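Local structure of Pre-mRNA-splicing factor SAD1 (Saccharomyces cerevisiae, 4MSX) at residues A[273-278]-A[319-324]; A[265-270]-A[376-381]; A[209-214]-A[281-286]. The protein promotes assembly of newly made U4 snRNA into the U4/U6 snRNP and is required for pre-mRNA splicing, although its deubiquitinase-like domain is catalytically inactive. All coordinates share one frame; numbering follows the deposited sequence. Where two conformers were deposited one is given.

Contact 1. Residues A[273-278]-A[319-324]; sequences LFNKIC and PFWVLT
Three residues from little more than one turn of helix 266-280, F274, N275 and C278, close on a single indole, that of W321, between strands 315-320 and 323-325. F274 brings its edge down on one indole face in a T-shaped (edge-to-face) stack: the planes are 89° apart, and the F274 ring centroid lies 5.0 Å from that of the W321 six-membered ring. Within this stack F274 CD2 comes closest, 3.4 Å from W321 CD2. F274 CB adds a CH-pi contact over the W321 five-membered ring, 4.0 Å from its centroid. With W321 CG anti to the carbonyl carbon (chi1 -63°), the indole reaches the helix, and chi2 turns its pyrrole edge to N275. There W321 NE1 donates a nearly straight bond to N275 OD1 (3.0 Å, 163°); the oxygen is close to the indole plane, while the donor stands well above the amide carbonyl plane. C278 SG approaches the benzene portion obliquely, 3.7 Å from W321 CZ2, and K293 adds a cation-pi interaction. The chemistry implies an indole probably restrained in rotation: its face is held by an aromatic edge, and its one N-H, on a buried residue, is satisfied by an amide at the more exposed margin.

Contact 2. Residues A[265-270]-A[376-381]; sequences DPRLFL and IFHFNR
R267 and H378 mark the nearest backbone approach, 7.2 Å between their CA atoms, where the first turn of helix 266-280 passes beside strand 374-379. The arginine reaches the strand as an extended chain, with CG anti to the backbone N (chi1 175°), and lays its CD over one face of the H378 imidazole. The guanidinium follows obliquely, its plane 30° from the ring, and R267 NE lies 3.6 Å from H378 ND1. That nitrogen is engaged elsewhere, in a hydrogen bond with T324 OG1. At the NE2 end of the ring, on the R267 side of its plane, a water donates to D265 OD2 at 3.0 Å and, weakly, to H378 NE2 at 3.5 Å. D265 also N-caps the helix: its OD1 accepts from L268 N at 2.9 Å. A leucine in place of H378 would probably leave T324 OG1 without its ring partner and take away the flat face on which the R267 chain rests. Around this buried junction, helix 189-203 packs on P266 and F269, strand 323-325 runs parallel to strand 374-379, and strand 472-480 flanks it antiparallel, bringing F474 edge-to-face with H378.

Contact 3. Residues A[209-214]-A[281-286]; sequences RDHFLL and SNDLKS
L284 and H211 carry most of this antiparallel helix-helix contact, with F212 third, in the helical part of a ubiquitin-specific-protease fold, consistent with the thumb of that family. The segments of helices 206-214 and 282-292 run at 158° to each other with their axes 11.1 Å apart, and the CA atoms come nearest between H211 and L284, at 7.9 Å. L284 works as a fork. Its CD1 branch reaches the rim of the F212 ring, 3.6 Å from F212 CE1, while its CD2 branch lies over one face of that ring, offset from the centre, in a CH-pi contact 4.2 Å from the centroid. The same CD2 also touches H211, 3.5 Å from H211 CD2, so one methyl group fills the angle between two consecutive aromatic side chains. H211 has CG anti to the backbone N (chi1 -171°), which carries the imidazole out across the gap between the helices; F212 has CG beside the backbone N instead, and L227, S228 and V231 of helix 222-234 pack on it. The leucine is backed in turn by F217, I224 and I277, making the inner side of the contact apolar.

The outer margin is polar. D283 crosses the imidazole at about a right angle, its CB 3.7 Å from H211 NE2, and its carboxylate plane is nearly perpendicular to the ring. The proximity of an acid might favour a protonated histidine, although the charge is not seen. The start of helix 282-292 is fixed by S281, the N-cap residue, whose OG also hydrogen-bonds to Q220 OE1. The capping bond holds the very residue that forms the fork: L284 N donates to S281 OG over 3.0 Å, nearly straight at 170°.

The three contacts follow the chain through two successive helices, 266-280 and 282-292, of the USP-like domain. Contacts 1 and 2 both use the first of these and reach neighbouring strands of one sheet; their centres are about 11 Å apart and they touch directly, with L323 N 2.8 Å from I376 O and V322 CG2 3.5 Å from L270 CD2. Contact 3 lies beyond contact 1, about 15 Å away between centres, and joins it where I277 CG2 meets L284 CB at 3.3 Å. Contacts 2 and 3 do not touch, their nearest atoms being about 11 Å apart. All three lie away from the zinc site formed by C94, C97, H113 and H119.

Contact 1. Residues A[273-278]-A[319-324]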
loop_
_atom_site.group_PDB
_atom_site.type_symbol
_atom_site.label_atom_id
_atom_site.label_comp_id
_atom_site.label_asym_id
_atom_site.label_seq_id
_atom_site.Cartn_x
_atom_site.Cartn_y
_atom_site.Cartn_z
ATOM N N LEU A 273 -9.552 2.702 -4.527
ATOM C CA LEU A 273 -8.227 2.942 -5.117
ATOM C C LEU A 273 -8.130 2.190 -6.477
ATOM O O LEU A 273 -7.642 2.743 -7.477
ATOM C CB LEU A 273 -7.120 2.443 -4.183
ATOM C CG LEU A 273 -5.749 2.978 -4.573
ATOM C CD1 LEU A 273 -5.649 4.521 -4.325
ATOM C CD2 LEU A 273 -4.656 2.224 -3.823
ATOM N N PHE A 274 -8.602 0.938 -6.539
ATOM C CA PHE A 274 -8.616 0.243 -7.864
ATOM C C PHE A 274 -9.456 0.994 -8.894
ATOM O O PHE A 274 -9.055 1.134 -10.065
ATOM C CB PHE A 274 -9.212 -1.156 -7.773
ATOM C CG PHE A 274 -8.226 -2.203 -7.349
ATOM C CD1 PHE A 274 -7.070 -1.866 -6.679
ATOM C CD2 PHE A 274 -8.447 -3.533 -7.646
ATOM C CE1 PHE A 274 -6.141 -2.850 -6.297
ATOM C CE2 PHE A 274 -7.535 -4.520 -7.265
ATOM C CZ PHE A 274 -6.393 -4.176 -6.594
ATOM N N ASN A 275 -10.624 1.500 -8.481
ATOM C CA ASN A 275 -11.443 2.228 -9.431
ATOM C C ASN A 275 -10.784 3.545 -9.845
ATOM O O ASN A 275 -10.914 3.988 -10.997
ATOM C CB ASN A 275 -12.884 2.436 -8.925
ATOM C CG ASN A 275 -13.679 1.084 -8.833
ATOM O OD1 ASN A 275 -13.495 0.160 -9.653
ATOM N ND2 ASN A 275 -14.531 0.966 -7.818
ATOM N N LYS A 276 -10.079 4.187 -8.923
ATOM C CA LYS A 276 -9.491 5.486 -9.245
ATOM C C LYS A 276 -8.282 5.262 -10.206
ATOM O O LYS A 276 -7.986 6.081 -11.092
ATOM C CB LYS A 276 -9.056 6.202 -7.980
ATOM C CG LYS A 276 -8.389 7.568 -8.206
ATOM C CD LYS A 276 -9.462 8.546 -8.660
ATOM C CE LYS A 276 -8.849 9.858 -9.007
ATOM N NZ LYS A 276 -9.863 10.915 -9.198
ATOM N N ILE A 277 -7.559 4.187 -9.981
ATOM C CA ILE A 277 -6.411 3.840 -10.850
ATOM C C ILE A 277 -6.934 3.595 -12.260
ATOM O O ILE A 277 -6.389 4.151 -13.244
ATOM C CB ILE A 277 -5.649 2.595 -10.370
ATOM C CG1 ILE A 277 -4.908 2.923 -9.081
ATOM C CG2 ILE A 277 -4.635 2.097 -11.489
ATOM C CD1 ILE A 277 -4.415 1.690 -8.331
ATOM N N CYS A 278 -8.004 2.827 -12.360
ATOM C CA CYS A 278 -8.587 2.473 -13.660
ATOM C C CYS A 278 -9.124 3.678 -14.443
ATOM O O CYS A 278 -9.058 3.702 -15.676
ATOM C CB CYS A 278 -9.696 1.450 -13.495
ATOM S SG CYS A 278 -9.070 -0.223 -13.097
ATOM N N PRO A 319 -18.440 -9.075 -12.858
ATOM C CA PRO A 319 -17.008 -9.008 -12.534
ATOM C C PRO A 319 -16.819 -8.605 -11.060
ATOM O O PRO A 319 -17.740 -8.045 -10.458
ATOM C CB PRO A 319 -16.492 -7.903 -13.465
ATOM C CG PRO A 319 -17.683 -7.025 -13.673
ATOM C CD PRO A 319 -18.909 -7.908 -13.617
ATOM N N PHE A 320 -15.649 -8.877 -10.497
ATOM C CA PHE A 320 -15.326 -8.388 -9.164
ATOM C C PHE A 320 -13.855 -8.104 -9.050
ATOM O O PHE A 320 -13.029 -8.763 -9.680
ATOM C CB PHE A 320 -15.730 -9.421 -8.074
ATOM C CG PHE A 320 -15.016 -10.763 -8.193
ATOM C CD1 PHE A 320 -13.739 -10.950 -7.639
ATOM C CD2 PHE A 320 -15.642 -11.851 -8.823
ATOM C CE1 PHE A 320 -13.083 -12.208 -7.734
ATOM C CE2 PHE A 320 -14.998 -13.116 -8.914
ATOM C CZ PHE A 320 -13.724 -13.291 -8.371
ATOM N N TRP A 321 -13.518 -7.139 -8.202
ATOM C CA TRP A 321 -12.145 -7.002 -7.730
ATOM C C TRP A 321 -11.988 -7.834 -6.491
ATOM O O TRP A 321 -10.930 -8.336 -6.234
ATOM C CB TRP A 321 -11.826 -5.523 -7.275
ATOM C CG TRP A 321 -11.908 -4.502 -8.316
ATOM C CD1 TRP A 321 -12.714 -3.374 -8.331
ATOM C CD2 TRP A 321 -11.125 -4.457 -9.513
ATOM N NE1 TRP A 321 -12.438 -2.638 -9.469
ATOM C CE2 TRP A 321 -11.491 -3.299 -10.213
ATOM C CE3 TRP A 321 -10.158 -5.316 -10.065
ATOM C CZ2 TRP A 321 -10.880 -2.932 -11.438
ATOM C CZ3 TRP A 321 -9.593 -4.983 -11.275
ATOM C CH2 TRP A 321 -9.952 -3.796 -11.948
ATOM N N VAL A 322 -13.019 -7.836 -5.632
ATOM C CA VAL A 322 -12.867 -8.483 -4.341
ATOM C C VAL A 322 -14.092 -9.383 -4.183
ATOM O O VAL A 322 -15.215 -8.937 -4.355
ATOM C CB VAL A 322 -12.814 -7.421 -3.190
ATOM C CG1 VAL A 322 -12.974 -8.113 -1.829
ATOM C CG2 VAL A 322 -11.503 -6.600 -3.276
ATOM N N LEU A 323 -13.875 -10.643 -3.859
ATOM C CA LEU A 323 -14.989 -11.580 -3.696
ATOM C C LEU A 323 -15.371 -11.706 -2.255
ATOM O O LEU A 323 -14.560 -12.106 -1.442
ATOM C CB LEU A 323 -14.563 -12.964 -4.211
ATOM C CG LEU A 323 -15.702 -13.992 -4.137
ATOM C CD1 LEU A 323 -16.856 -13.621 -5.050
ATOM C CD2 LEU A 323 -15.135 -15.357 -4.509
ATOM N N THR A 324 -16.602 -11.328 -1.915
ATOM C CA THR A 324 -17.025 -11.349 -0.519
ATOM C C THR A 324 -17.538 -12.732 -0.190
ATOM O O THR A 324 -18.348 -13.263 -0.911
ATOM C CB THR A 324 -18.127 -10.305 -0.220
ATOM O OG1 THR A 324 -17.534 -8.997 -0.274
ATOM C CG2 THR A 324 -18.736 -10.535 1.218
#

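Contact 2. Residues A[265-270]-A[376-381]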
loop_
_atom_site.group_PDB
_atom_site.type_symbol
_atom_site.label_atom_id
_atom_site.label_comp_id
_atom_site.label_asym_id
_atom_site.label_seq_id
_atom_site.Cartn_x
_atom_site.Cartn_y
_atom_site.Cartn_z
ATOM N N ASP A 265 -12.459 1.265 5.499
ATOM C CA ASP A 265 -11.704 0.119 5.999
ATOM C C ASP A 265 -10.887 -0.385 4.792
ATOM O O ASP A 265 -10.973 0.212 3.717
ATOM C CB ASP A 265 -12.668 -0.972 6.562
ATOM C CG ASP A 265 -13.650 -1.522 5.509
ATOM O OD1 ASP A 265 -13.248 -1.724 4.374
ATOM O OD2 ASP A 265 -14.845 -1.774 5.815
ATOM N N PRO A 266 -10.078 -1.432 4.977
ATOM C CA PRO A 266 -9.214 -1.812 3.824
ATOM C C PRO A 266 -9.975 -2.204 2.570
ATOM O O PRO A 266 -9.497 -1.960 1.464
ATOM C CB PRO A 266 -8.386 -2.991 4.356
ATOM C CG PRO A 266 -8.206 -2.630 5.862
ATOM C CD PRO A 266 -9.616 -2.033 6.248
ATOM N N ARG A 267 -11.161 -2.799 2.715
ATOM C CA ARG A 267 -11.895 -3.222 1.559
ATOM C C ARG A 267 -12.459 -2.011 0.777
ATOM O O ARG A 267 -12.322 -1.918 -0.452
ATOM C CB ARG A 267 -13.065 -4.116 1.977
ATOM C CG ARG A 267 -13.923 -4.465 0.767
ATOM C CD ARG A 267 -15.134 -5.378 1.156
ATOM N NE ARG A 267 -16.102 -5.281 0.091
ATOM C CZ ARG A 267 -17.027 -4.326 0.012
ATOM N NH1 ARG A 267 -17.196 -3.468 1.015
ATOM N NH2 ARG A 267 -17.821 -4.305 -1.049
ATOM N N LEU A 268 -13.126 -1.098 1.498
ATOM C CA LEU A 268 -13.710 0.067 0.845
ATOM C C LEU A 268 -12.592 0.900 0.180
ATOM O O LEU A 268 -12.757 1.433 -0.896
ATOM C CB LEU A 268 -14.407 0.959 1.893
ATOM C CG LEU A 268 -15.699 0.285 2.418
ATOM C CD1 LEU A 268 -16.313 1.091 3.624
ATOM C CD2 LEU A 268 -16.696 0.168 1.262
ATOM N N PHE A 269 -11.467 1.014 0.856
ATOM C CA PHE A 269 -10.386 1.828 0.297
ATOM C C PHE A 269 -9.718 1.117 -0.889
ATOM O O PHE A 269 -9.400 1.755 -1.883
ATOM C CB PHE A 269 -9.363 2.185 1.361
ATOM C CG PHE A 269 -8.239 3.082 0.842
ATOM C CD1 PHE A 269 -8.531 4.336 0.284
ATOM C CD2 PHE A 269 -6.906 2.654 0.880
ATOM C CE1 PHE A 269 -7.505 5.162 -0.213
ATOM C CE2 PHE A 269 -5.853 3.493 0.389
ATOM C CZ PHE A 269 -6.166 4.738 -0.136
ATOM N N LEU A 270 -9.535 -0.205 -0.801
ATOM C CA LEU A 270 -8.977 -0.967 -1.947
ATOM C C LEU A 270 -9.865 -0.789 -3.174
ATOM O O LEU A 270 -9.377 -0.531 -4.269
ATOM C CB LEU A 270 -8.890 -2.465 -1.588
ATOM C CG LEU A 270 -8.304 -3.276 -2.774
ATOM C CD1 LEU A 270 -7.465 -4.449 -2.245
ATOM C CD2 LEU A 270 -9.425 -3.755 -3.663
ATOM N N ILE A 376 -8.784 -11.984 -4.688
ATOM C CA ILE A 376 -8.845 -11.254 -3.423
ATOM C C ILE A 376 -10.172 -11.562 -2.742
ATOM O O ILE A 376 -11.251 -11.321 -3.329
ATOM C CB ILE A 376 -8.758 -9.730 -3.700
ATOM C CG1 ILE A 376 -7.533 -9.429 -4.554
ATOM C CG2 ILE A 376 -8.733 -8.950 -2.329
ATOM C CD1 ILE A 376 -7.429 -7.906 -5.014
ATOM N N PHE A 377 -10.094 -12.090 -1.527
ATOM C CA PHE A 377 -11.305 -12.420 -0.775
ATOM C C PHE A 377 -11.505 -11.384 0.303
ATOM O O PHE A 377 -10.543 -10.904 0.900
ATOM C CB PHE A 377 -11.139 -13.731 -0.012
ATOM C CG PHE A 377 -10.978 -14.948 -0.908
ATOM C CD1 PHE A 377 -11.731 -15.075 -2.066
ATOM C CD2 PHE A 377 -10.095 -15.955 -0.556
ATOM C CE1 PHE A 377 -11.617 -16.218 -2.885
ATOM C CE2 PHE A 377 -9.950 -17.110 -1.387
ATOM C CZ PHE A 377 -10.690 -17.220 -2.540
ATOM N N HIS A 378 -12.759 -11.149 0.613
ATOM C CA HIS A 378 -13.129 -10.327 1.783
ATOM C C HIS A 378 -14.042 -11.200 2.667
ATOM O O HIS A 378 -15.002 -11.790 2.158
ATOM C CB HIS A 378 -13.923 -9.129 1.283
ATOM C CG HIS A 378 -14.818 -8.489 2.318
ATOM N ND1 HIS A 378 -16.163 -8.278 2.095
ATOM C CD2 HIS A 378 -14.543 -7.958 3.537
ATOM C CE1 HIS A 378 -16.691 -7.668 3.153
ATOM N NE2 HIS A 378 -15.723 -7.421 4.018
ATOM N N PHE A 379 -13.763 -11.259 3.961
ATOM C CA PHE A 379 -14.633 -12.029 4.902
ATOM C C PHE A 379 -15.584 -11.052 5.523
ATOM O O PHE A 379 -15.155 -10.068 6.118
ATOM C CB PHE A 379 -13.777 -12.744 5.922
ATOM C CG PHE A 379 -12.839 -13.726 5.254
ATOM C CD1 PHE A 379 -13.287 -15.006 4.895
ATOM C CD2 PHE A 379 -11.571 -13.335 4.869
ATOM C CE1 PHE A 379 -12.425 -15.896 4.202
ATOM C CE2 PHE A 379 -10.712 -14.198 4.166
ATOM C CZ PHE A 379 -11.138 -15.477 3.843
ATOM N N ASN A 380 -16.883 -11.306 5.388
ATOM C CA ASN A 380 -17.839 -10.234 5.695
ATOM C C ASN A 380 -18.058 -10.137 7.205
ATOM O O ASN A 380 -19.040 -10.654 7.719
ATOM C CB ASN A 380 -19.153 -10.504 4.991
ATOM C CG ASN A 380 -20.098 -9.313 5.088
ATOM O OD1 ASN A 380 -19.677 -8.216 5.481
ATOM N ND2 ASN A 380 -21.359 -9.514 4.737
ATOM N N ARG A 381 -17.142 -9.489 7.900
ATOM C CA ARG A 381 -17.213 -9.355 9.366
ATOM C C ARG A 381 -18.283 -8.379 9.876
ATOM O O ARG A 381 -18.884 -8.601 10.947
ATOM C CB ARG A 381 -15.872 -8.830 9.870
ATOM C CG ARG A 381 -14.659 -9.729 9.490
ATOM C CD ARG A 381 -14.625 -11.008 10.365
ATOM N NE ARG A 381 -13.538 -11.925 9.965
ATOM C CZ ARG A 381 -13.363 -13.129 10.513
ATOM N NH1 ARG A 381 -14.222 -13.589 11.454
ATOM N NH2 ARG A 381 -12.357 -13.870 10.110
HETATM O O HOH W 1 -16.411 -4.354 5.544
#

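Contact 3. Residues A[209-214]-A[281-286]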
loop_
_atom_site.group_PDB
_atom_site.type_symbol
_atom_site.label_atom_id
_atom_site.label_comp_id
_atom_site.label_asym_id
_atom_site.label_seq_id
_atom_site.Cartn_x
_atom_site.Cartn_y
_atom_site.Cartn_z
ATOM N N ARG A 209 3.233 -3.896 -9.345
ATOM C CA ARG A 209 4.412 -3.300 -8.730
ATOM C C ARG A 209 5.446 -2.997 -9.818
ATOM O O ARG A 209 5.992 -1.864 -9.918
ATOM C CB ARG A 209 5.066 -4.257 -7.742
ATOM C CG ARG A 209 6.373 -3.689 -7.135
ATOM C CD ARG A 209 7.158 -4.798 -6.466
ATOM N NE ARG A 209 7.796 -5.630 -7.528
ATOM C CZ ARG A 209 8.633 -6.630 -7.277
ATOM N NH1 ARG A 209 8.933 -6.917 -6.021
ATOM N NH2 ARG A 209 9.170 -7.354 -8.283
ATOM N N ASP A 210 5.718 -4.006 -10.648
ATOM C CA ASP A 210 6.789 -3.821 -11.670
ATOM C C ASP A 210 6.485 -2.653 -12.595
ATOM O O ASP A 210 7.373 -1.851 -12.957
ATOM C CB ASP A 210 6.999 -5.103 -12.489
ATOM C CG ASP A 210 7.736 -6.165 -11.705
ATOM O OD1 ASP A 210 7.955 -5.939 -10.487
ATOM O OD2 ASP A 210 8.100 -7.234 -12.295
ATOM N N HIS A 211 5.217 -2.523 -12.979
ATOM C CA HIS A 211 4.844 -1.429 -13.862
ATOM C C HIS A 211 5.111 -0.069 -13.182
ATOM O O HIS A 211 5.593 0.904 -13.828
ATOM C CB HIS A 211 3.371 -1.515 -14.257
ATOM C CG HIS A 211 2.986 -0.539 -15.323
ATOM N ND1 HIS A 211 3.227 -0.783 -16.666
ATOM C CD2 HIS A 211 2.397 0.678 -15.258
ATOM C CE1 HIS A 211 2.816 0.258 -17.373
ATOM N NE2 HIS A 211 2.315 1.158 -16.544
ATOM N N PHE A 212 4.766 0.029 -11.889
ATOM C CA PHE A 212 4.994 1.312 -11.168
ATOM C C PHE A 212 6.493 1.602 -10.990
ATOM O O PHE A 212 6.919 2.772 -11.042
ATOM C CB PHE A 212 4.379 1.257 -9.750
ATOM C CG PHE A 212 2.907 1.623 -9.697
ATOM C CD1 PHE A 212 2.471 2.847 -10.143
ATOM C CD2 PHE A 212 1.983 0.731 -9.181
ATOM C CE1 PHE A 212 1.113 3.212 -10.041
ATOM C CE2 PHE A 212 0.602 1.074 -9.091
ATOM C CZ PHE A 212 0.182 2.305 -9.530
ATOM N N LEU A 213 7.277 0.561 -10.677
ATOM C CA LEU A 213 8.708 0.782 -10.371
ATOM C C LEU A 213 9.498 1.175 -11.629
ATOM O O LEU A 213 10.424 1.951 -11.530
ATOM C CB LEU A 213 9.383 -0.450 -9.796
ATOM C CG LEU A 213 8.791 -0.986 -8.488
ATOM C CD1 LEU A 213 9.626 -2.131 -7.910
ATOM C CD2 LEU A 213 8.668 0.191 -7.452
ATOM N N LEU A 214 9.130 0.640 -12.793
ATOM C CA LEU A 214 10.000 0.785 -14.006
ATOM C C LEU A 214 9.545 1.876 -14.952
ATOM O O LEU A 214 10.237 2.178 -15.929
ATOM C CB LEU A 214 10.095 -0.551 -14.791
ATOM C CG LEU A 214 10.743 -1.669 -13.983
ATOM C CD1 LEU A 214 10.622 -3.077 -14.666
ATOM C CD2 LEU A 214 12.195 -1.357 -13.753
ATOM N N SER A 281 -5.579 5.809 -15.549
ATOM C CA SER A 281 -4.433 5.260 -16.303
ATOM C C SER A 281 -4.910 4.121 -17.160
ATOM O O SER A 281 -5.339 3.080 -16.637
ATOM C CB SER A 281 -3.331 4.751 -15.370
ATOM O OG SER A 281 -2.335 3.964 -16.110
ATOM N N ASN A 282 -4.841 4.271 -18.482
ATOM C CA ASN A 282 -5.270 3.152 -19.328
ATOM C C ASN A 282 -4.353 1.957 -19.185
ATOM O O ASN A 282 -4.824 0.809 -19.212
ATOM C CB ASN A 282 -5.413 3.580 -20.799
ATOM C CG ASN A 282 -6.603 4.500 -21.012
ATOM O OD1 ASN A 282 -7.683 4.289 -20.435
ATOM N ND2 ASN A 282 -6.411 5.546 -21.818
ATOM N N ASP A 283 -3.050 2.218 -19.054
ATOM C CA ASP A 283 -2.031 1.165 -18.875
ATOM C C ASP A 283 -2.333 0.320 -17.596
ATOM O O ASP A 283 -2.358 -0.943 -17.619
ATOM C CB ASP A 283 -0.625 1.792 -18.646
ATOM C CG ASP A 283 -0.057 2.491 -19.856
ATOM O OD1 ASP A 283 -0.667 2.463 -20.968
ATOM O OD2 ASP A 283 1.056 3.060 -19.680
ATOM N N LEU A 284 -2.501 1.014 -16.461
ATOM C CA LEU A 284 -2.754 0.275 -15.204
ATOM C C LEU A 284 -4.143 -0.339 -15.228
ATOM O O LEU A 284 -4.362 -1.400 -14.663
ATOM C CB LEU A 284 -2.594 1.195 -13.976
ATOM C CG LEU A 284 -1.096 1.530 -13.762
ATOM C CD1 LEU A 284 -0.886 2.873 -13.035
ATOM C CD2 LEU A 284 -0.354 0.391 -13.050
ATOM N N LYS A 285 -5.101 0.321 -15.861
ATOM C CA LYS A 285 -6.406 -0.279 -15.991
ATOM C C LYS A 285 -6.319 -1.635 -16.681
ATOM O O LYS A 285 -6.925 -2.627 -16.241
ATOM C CB LYS A 285 -7.330 0.642 -16.778
ATOM C CG LYS A 285 -8.723 0.047 -17.037
ATOM C CD LYS A 285 -9.478 1.002 -17.940
ATOM C CE LYS A 285 -10.874 0.525 -18.288
ATOM N NZ LYS A 285 -11.568 1.542 -19.147
ATOM N N SER A 286 -5.563 -1.695 -17.786
ATOM C CA SER A 286 -5.457 -2.973 -18.487
ATOM C C SER A 286 -4.732 -4.008 -17.632
ATOM O O SER A 286 -5.086 -5.170 -17.647
ATOM C CB SER A 286 -4.736 -2.747 -19.855
ATOM O OG SER A 286 -3.365 -2.427 -19.616
#